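Local coordinates for protein GH3 beta-N-acetylglucosaminidase (Paenibacillaceae, PDB 6K5J) that hydrolyses terminal beta-linked N-acetylglucosamine from oligosaccharides, probably those derived from chitin, as a family 3 glycoside hydrolase, at residues A[304-307]-A[308-312]; A[34-37]-A[38-42]. One frame throughout, in Å; residues are numbered along the deposited sequence.

Interaction 1: A[304-307]-A[308-312]; sequences RQKA and ALDAL
Lys-306 and Asp-310 face each other one turn apart on helix 302-317, an outer helix of the TIM-barrel domain of this family 3 glycoside hydrolase. Their side chains slant across one another. The closest approach of the two is Lys-306 CG to Asp-310 OD2, 3.9 Å. Trans to its own backbone N at chi1 (-155°), the lysine chain then turns at chi2 (82°) and again at chi4, which leaves Lys-306 NZ 4.0 Å from Asp-310 OD1, beyond salt-bridge range. The opposite charges probably still attract, but the ammonium makes its salt bridge with Asp-41. Beneath this pair the backbone bond from Asp-310 N to Lys-306 O is short, at 2.8 Å. Asp-310 CG also rests against that carbonyl, Lys-306 O lying 3.3 Å away, and Asp-310 OD2, itself an acceptor, is close to that oxygen without a bond.

The same i to i+4 pattern of alpha-helical bonds runs through the other residues: Ala-308, Leu-309 and Ala-311 donate to Arg-304, Gln-305 and Ala-307. On the buried side, Leu-309 lies over the Gln-305 carbonyl, Leu-309 CD1 being 3.6 Å from Gln-305 O, while its branch also packs on Val-21 of strand 21-23. The small Ala-308 and Ala-311 meet Ala-285 and Val-286 of helix 281-291, and Ala-308 also touches Val-298, so this part of the helix is fitted both to the barrel strands and to the preceding helix.

The polar ends of Arg-304 and Gln-305 find partners beyond the helix. Arg-304 NH1 forms a salt bridge with Glu-271 OE2. The buried amide of Gln-305 is held through its nitrogen, NE2 giving hydrogen bonds to both Gly-24 O and Val-298 O.

Interaction 2: A[34-37]-A[38-42]; sequences ARKL and ITEDH
Lys-36 and Glu-40 lie side by side along the exposed flank of helix 32-39 and point the same way. The contact is made chiefly by the lysine's last methylene: Lys-36 CE sits 3.1 Å from Glu-40 OE2, while Lys-36 NZ makes a rather long salt bridge, 3.5 Å, to Glu-40 OE2. The bend at chi3 (120°, well off a staggered position) lays CE against both carboxylate oxygens and leaves NZ a little farther off, so the lysine end is probably somewhat strained. Below them Lys-36 O accepts two backbone bonds, from Glu-40 N (2.8 Å) and Asp-41 N (3.0 Å), as the helix gives way to a turn and His-42 takes positive phi. Helix 32-39 is the crossover element of a beta-alpha-beta unit, between strands 21-23 and 45-47 of the TIM-barrel domain.

Leu-37 and Ile-38 face inward. Leu-37 CD2 approaches Asp-41 OD2 at 3.9 Å, a buried oxygen without a polar partner, whereas Asp-41 OD1 pairs with Lys-306. Ile-38 folds its CG1 branch over the Ala-34 carbonyl, Ile-38 CG1 being 3.3 Å from Ala-34 O, and packs on Leu-66 and Ala-70 of helix 56-72. Between these flanks Thr-39 grips Arg-35 O twice from opposite faces of the carbonyl plane, through N and through Thr-39 OG1, 2.8 Å from Arg-35 O. A valine here would probably leave that carbonyl with its backbone bond but without the hydroxyl's second bond.

Both are local contacts, each along a single helix of the same barrel domain with one flank buried and one toward solvent, and the two helices pack against each other. Interaction 1 lies within its helix with regular helical bonding, and its lysine-aspartate pair stays loose; interaction 2 runs off the end of its helix, adding an i to i+5 bond, doubled carbonyl acceptors and a closer lysine-glutamate salt bridge. They meet where Lys-306 NZ reaches Asp-41 OD1 at 2.7 Å, linking the N-terminal part of helix 302-317 to the turn that follows helix 32-39. Beside it, van der Waals packing continues from Leu-309 CD1 to Asp-41 CB, and the Leu-37 methyl CD1 lies against Gln-305 OE1.

Interaction 1: A[304-307]-A[308-312]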
ATOM      1  N   ARG A 304      11.300   4.312  20.713  1.00 29.28           N
ATOM      2  CA  ARG A 304      11.786   3.155  19.977  1.00 26.26           C
ATOM      3  C   ARG A 304      12.789   3.559  18.903  1.00 25.30           C
ATOM      4  O   ARG A 304      13.716   2.790  18.603  1.00 25.63           O
ATOM      5  CB  ARG A 304      10.606   2.405  19.367  1.00 31.69           C
ATOM      6  CG  ARG A 304       9.767   1.641  20.397  1.00 35.02           C
ATOM      7  CD  ARG A 304       8.379   1.350  19.862  1.00 34.07           C
ATOM      8  NE  ARG A 304       7.676   0.370  20.685  1.00 44.54           N
ATOM      9  CZ  ARG A 304       6.634  -0.347  20.270  1.00 49.11           C
ATOM     10  NH1 ARG A 304       6.154  -0.184  19.043  1.00 42.06           N
ATOM     11  NH2 ARG A 304       6.063  -1.222  21.090  1.00 52.62           N
ATOM     12  N   GLN A 305      12.631   4.755  18.324  1.00 23.69           N
ATOM     13  CA  GLN A 305      13.616   5.250  17.365  1.00 24.58           C
ATOM     14  C   GLN A 305      14.967   5.452  18.043  1.00 26.93           C
ATOM     15  O   GLN A 305      16.005   5.029  17.525  1.00 22.35           O
ATOM     16  CB  GLN A 305      13.123   6.553  16.726  1.00 20.78           C
ATOM     17  CG  GLN A 305      11.856   6.380  15.897  1.00 19.63           C
ATOM     18  CD  GLN A 305      11.074   7.666  15.718  1.00 23.48           C
ATOM     19  OE1 GLN A 305      11.430   8.705  16.272  1.00 22.32           O
ATOM     20  NE2 GLN A 305       9.983   7.593  14.950  1.00 21.16           N
ATOM     21  N   LYS A 306      14.969   6.092  19.217  1.00 27.04           N
ATOM     22  CA  LYS A 306      16.212   6.275  19.969  1.00 27.63           C
ATOM     23  C   LYS A 306      16.784   4.942  20.442  1.00 23.58           C
ATOM     24  O   LYS A 306      18.009   4.778  20.502  1.00 27.44           O
ATOM     25  CB  LYS A 306      15.973   7.207  21.165  1.00 32.47           C
ATOM     26  CG  LYS A 306      17.228   7.938  21.661  1.00 42.80           C
ATOM     27  CD  LYS A 306      17.525   9.171  20.814  1.00 43.82           C
ATOM     28  CE  LYS A 306      18.604  10.059  21.439  1.00 42.63           C
ATOM     29  NZ  LYS A 306      19.994   9.675  21.046  1.00 51.70           N
ATOM     30  N   ALA A 307      15.924   3.978  20.779  1.00 27.85           N
ATOM     31  CA  ALA A 307      16.428   2.673  21.194  1.00 28.90           C
ATOM     32  C   ALA A 307      17.182   1.990  20.058  1.00 29.87           C
ATOM     33  O   ALA A 307      18.249   1.404  20.279  1.00 25.15           O
ATOM     34  CB  ALA A 307      15.283   1.789  21.688  1.00 29.40           C
ATOM     35  N   ALA A 308      16.646   2.057  18.834  1.00 25.32           N
ATOM     36  CA  ALA A 308      17.343   1.489  17.680  1.00 26.03           C
ATOM     37  C   ALA A 308      18.677   2.186  17.443  1.00 24.66           C
ATOM     38  O   ALA A 308      19.704   1.533  17.223  1.00 25.26           O
ATOM     39  CB  ALA A 308      16.462   1.597  16.433  1.00 23.98           C
ATOM     40  N   LEU A 309      18.674   3.517  17.471  1.00 21.75           N
ATOM     41  CA  LEU A 309      19.902   4.276  17.258  1.00 23.87           C
ATOM     42  C   LEU A 309      20.952   3.936  18.311  1.00 26.41           C
ATOM     43  O   LEU A 309      22.132   3.736  17.987  1.00 24.52           O
ATOM     44  CB  LEU A 309      19.594   5.778  17.276  1.00 25.76           C
ATOM     45  CG  LEU A 309      18.951   6.409  16.038  1.00 25.13           C
ATOM     46  CD1 LEU A 309      18.185   7.695  16.407  1.00 27.83           C
ATOM     47  CD2 LEU A 309      19.995   6.686  14.964  1.00 25.99           C
ATOM     48  N   ASP A 310      20.536   3.885  19.583  1.00 24.91           N
ATOM     49  CA  ASP A 310      21.441   3.540  20.676  1.00 26.18           C
ATOM     50  C   ASP A 310      21.957   2.115  20.540  1.00 24.27           C
ATOM     51  O   ASP A 310      23.141   1.854  20.769  1.00 25.90           O
ATOM     52  CB  ASP A 310      20.731   3.701  22.029  1.00 23.93           C
ATOM     53  CG  ASP A 310      20.611   5.158  22.472  1.00 33.51           C
ATOM     54  OD1 ASP A 310      21.380   6.008  21.981  1.00 36.14           O
ATOM     55  OD2 ASP A 310      19.739   5.444  23.321  1.00 38.05           O
ATOM     56  N   ALA A 311      21.078   1.176  20.189  1.00 21.19           N
ATOM     57  CA  ALA A 311      21.499  -0.215  20.062  1.00 23.60           C
ATOM     58  C   ALA A 311      22.484  -0.397  18.912  1.00 24.28           C
ATOM     59  O   ALA A 311      23.446  -1.169  19.029  1.00 20.04           O
ATOM     60  CB  ALA A 311      20.275  -1.109  19.879  1.00 23.53           C
ATOM     61  N   LEU A 312      22.265   0.301  17.792  1.00 22.22           N
ATOM     62  CA  LEU A 312      23.178   0.185  16.656  1.00 22.29           C
ATOM     63  C   LEU A 312      24.550   0.744  17.004  1.00 23.24           C
ATOM     64  O   LEU A 312      25.578   0.131  16.696  1.00 23.66           O
ATOM     65  CB  LEU A 312      22.607   0.907  15.433  1.00 19.71           C
ATOM     66  CG  LEU A 312      21.450   0.180  14.733  1.00 23.10           C
ATOM     67  CD1 LEU A 312      20.781   1.106  13.710  1.00 21.64           C
ATOM     68  CD2 LEU A 312      21.951  -1.090  14.069  1.00 22.99           C
TER

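Interaction 2: A[34-37]-A[38-42]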
ATOM      1  N   ALA A  34      11.563  15.943  15.457  1.00 22.35           N
ATOM      2  CA  ALA A  34      12.155  15.838  14.126  1.00 22.27           C
ATOM      3  C   ALA A  34      13.484  16.589  14.065  1.00 24.06           C
ATOM      4  O   ALA A  34      14.467  16.103  13.484  1.00 20.51           O
ATOM      5  CB  ALA A  34      11.172  16.377  13.086  1.00 22.71           C
ATOM      6  N   ARG A  35      13.539  17.753  14.709  1.00 22.89           N
ATOM      7  CA  ARG A  35      14.758  18.556  14.724  1.00 24.66           C
ATOM      8  C   ARG A  35      15.905  17.823  15.420  1.00 24.45           C
ATOM      9  O   ARG A  35      17.048  17.845  14.943  1.00 24.02           O
ATOM     10  CB  ARG A  35      14.456  19.891  15.401  1.00 28.12           C
ATOM     11  CG  ARG A  35      15.512  20.952  15.240  1.00 34.79           C
ATOM     12  CD  ARG A  35      15.013  22.284  15.807  1.00 37.00           C
ATOM     13  NE  ARG A  35      13.764  22.708  15.178  1.00 37.17           N
ATOM     14  CZ  ARG A  35      13.702  23.437  14.068  1.00 41.12           C
ATOM     15  NH1 ARG A  35      14.823  23.826  13.466  1.00 40.73           N
ATOM     16  NH2 ARG A  35      12.524  23.777  13.555  1.00 42.80           N
ATOM     17  N   LYS A  36      15.615  17.158  16.540  1.00 24.03           N
ATOM     18  CA  LYS A  36      16.646  16.435  17.282  1.00 29.17           C
ATOM     19  C   LYS A  36      17.073  15.163  16.549  1.00 26.27           C
ATOM     20  O   LYS A  36      18.261  14.809  16.538  1.00 25.65           O
ATOM     21  CB  LYS A  36      16.133  16.114  18.692  1.00 32.63           C
ATOM     22  CG  LYS A  36      16.162  17.355  19.613  1.00 41.99           C
ATOM     23  CD  LYS A  36      15.897  17.064  21.101  1.00 51.22           C
ATOM     24  CE  LYS A  36      17.076  17.477  21.970  1.00 55.15           C
ATOM     25  NZ  LYS A  36      16.935  18.783  22.662  1.00 55.97           N
ATOM     26  N   LEU A  37      16.119  14.460  15.932  1.00 24.25           N
ATOM     27  CA  LEU A  37      16.467  13.295  15.123  1.00 26.28           C
ATOM     28  C   LEU A  37      17.442  13.674  14.014  1.00 22.77           C
ATOM     29  O   LEU A  37      18.402  12.944  13.741  1.00 25.00           O
ATOM     30  CB  LEU A  37      15.204  12.671  14.524  1.00 24.70           C
ATOM     31  CG  LEU A  37      14.257  11.903  15.462  1.00 26.79           C
ATOM     32  CD1 LEU A  37      12.932  11.626  14.769  1.00 27.52           C
ATOM     33  CD2 LEU A  37      14.898  10.624  15.928  1.00 32.68           C
ATOM     34  N   ILE A  38      17.212  14.817  13.370  1.00 20.68           N
ATOM     35  CA  ILE A  38      18.057  15.222  12.256  1.00 23.89           C
ATOM     36  C   ILE A  38      19.385  15.774  12.756  1.00 25.66           C
ATOM     37  O   ILE A  38      20.452  15.352  12.300  1.00 25.14           O
ATOM     38  CB  ILE A  38      17.323  16.242  11.370  1.00 22.09           C
ATOM     39  CG1 ILE A  38      16.125  15.594  10.672  1.00 23.07           C
ATOM     40  CG2 ILE A  38      18.293  16.842  10.349  1.00 21.77           C
ATOM     41  CD1 ILE A  38      15.169  16.617  10.052  1.00 21.28           C
ATOM     42  N   THR A  39      19.343  16.725  13.700  1.00 24.50           N
ATOM     43  CA  THR A  39      20.561  17.446  14.076  1.00 26.20           C
ATOM     44  C   THR A  39      21.377  16.714  15.133  1.00 29.30           C
ATOM     45  O   THR A  39      22.608  16.802  15.124  1.00 32.81           O
ATOM     46  CB  THR A  39      20.221  18.851  14.578  1.00 27.80           C
ATOM     47  OG1 THR A  39      19.526  18.762  15.827  1.00 29.92           O
ATOM     48  CG2 THR A  39      19.358  19.592  13.561  1.00 25.83           C
ATOM     49  N   GLU A  40      20.736  15.991  16.043  1.00 28.76           N
ATOM     50  CA  GLU A  40      21.474  15.313  17.100  1.00 31.59           C
ATOM     51  C   GLU A  40      21.678  13.834  16.831  1.00 29.55           C
ATOM     52  O   GLU A  40      22.741  13.300  17.142  1.00 30.00           O
ATOM     53  CB  GLU A  40      20.765  15.507  18.440  1.00 33.53           C
ATOM     54  CG  GLU A  40      20.628  16.987  18.775  1.00 35.73           C
ATOM     55  CD  GLU A  40      19.958  17.237  20.106  1.00 48.39           C
ATOM     56  OE1 GLU A  40      19.822  16.278  20.898  1.00 48.48           O
ATOM     57  OE2 GLU A  40      19.570  18.400  20.361  1.00 55.28           O
ATOM     58  N   ASP A  41      20.696  13.155  16.249  1.00 28.32           N
ATOM     59  CA  ASP A  41      20.855  11.741  15.959  1.00 26.11           C
ATOM     60  C   ASP A  41      21.259  11.471  14.516  1.00 26.69           C
ATOM     61  O   ASP A  41      21.547  10.322  14.180  1.00 24.85           O
ATOM     62  CB  ASP A  41      19.566  10.993  16.298  1.00 26.45           C
ATOM     63  CG  ASP A  41      19.174  11.162  17.764  1.00 35.51           C
ATOM     64  OD1 ASP A  41      20.047  10.961  18.634  1.00 36.40           O
ATOM     65  OD2 ASP A  41      18.004  11.497  18.040  1.00 34.06           O
ATOM     66  N   HIS A  42      21.291  12.496  13.669  1.00 23.27           N
ATOM     67  CA  HIS A  42      21.822  12.382  12.309  1.00 25.19           C
ATOM     68  C   HIS A  42      21.048  11.357  11.478  1.00 24.78           C
ATOM     69  O   HIS A  42      21.632  10.636  10.662  1.00 21.61           O
ATOM     70  CB  HIS A  42      23.320  12.034  12.323  1.00 24.86           C
ATOM     71  CG  HIS A  42      24.134  12.862  13.273  1.00 30.01           C
ATOM     72  ND1 HIS A  42      24.442  14.186  13.032  1.00 27.91           N
ATOM     73  CD2 HIS A  42      24.713  12.553  14.459  1.00 32.64           C
ATOM     74  CE1 HIS A  42      25.174  14.655  14.029  1.00 32.67           C
ATOM     75  NE2 HIS A  42      25.356  13.685  14.906  1.00 32.45           N
TER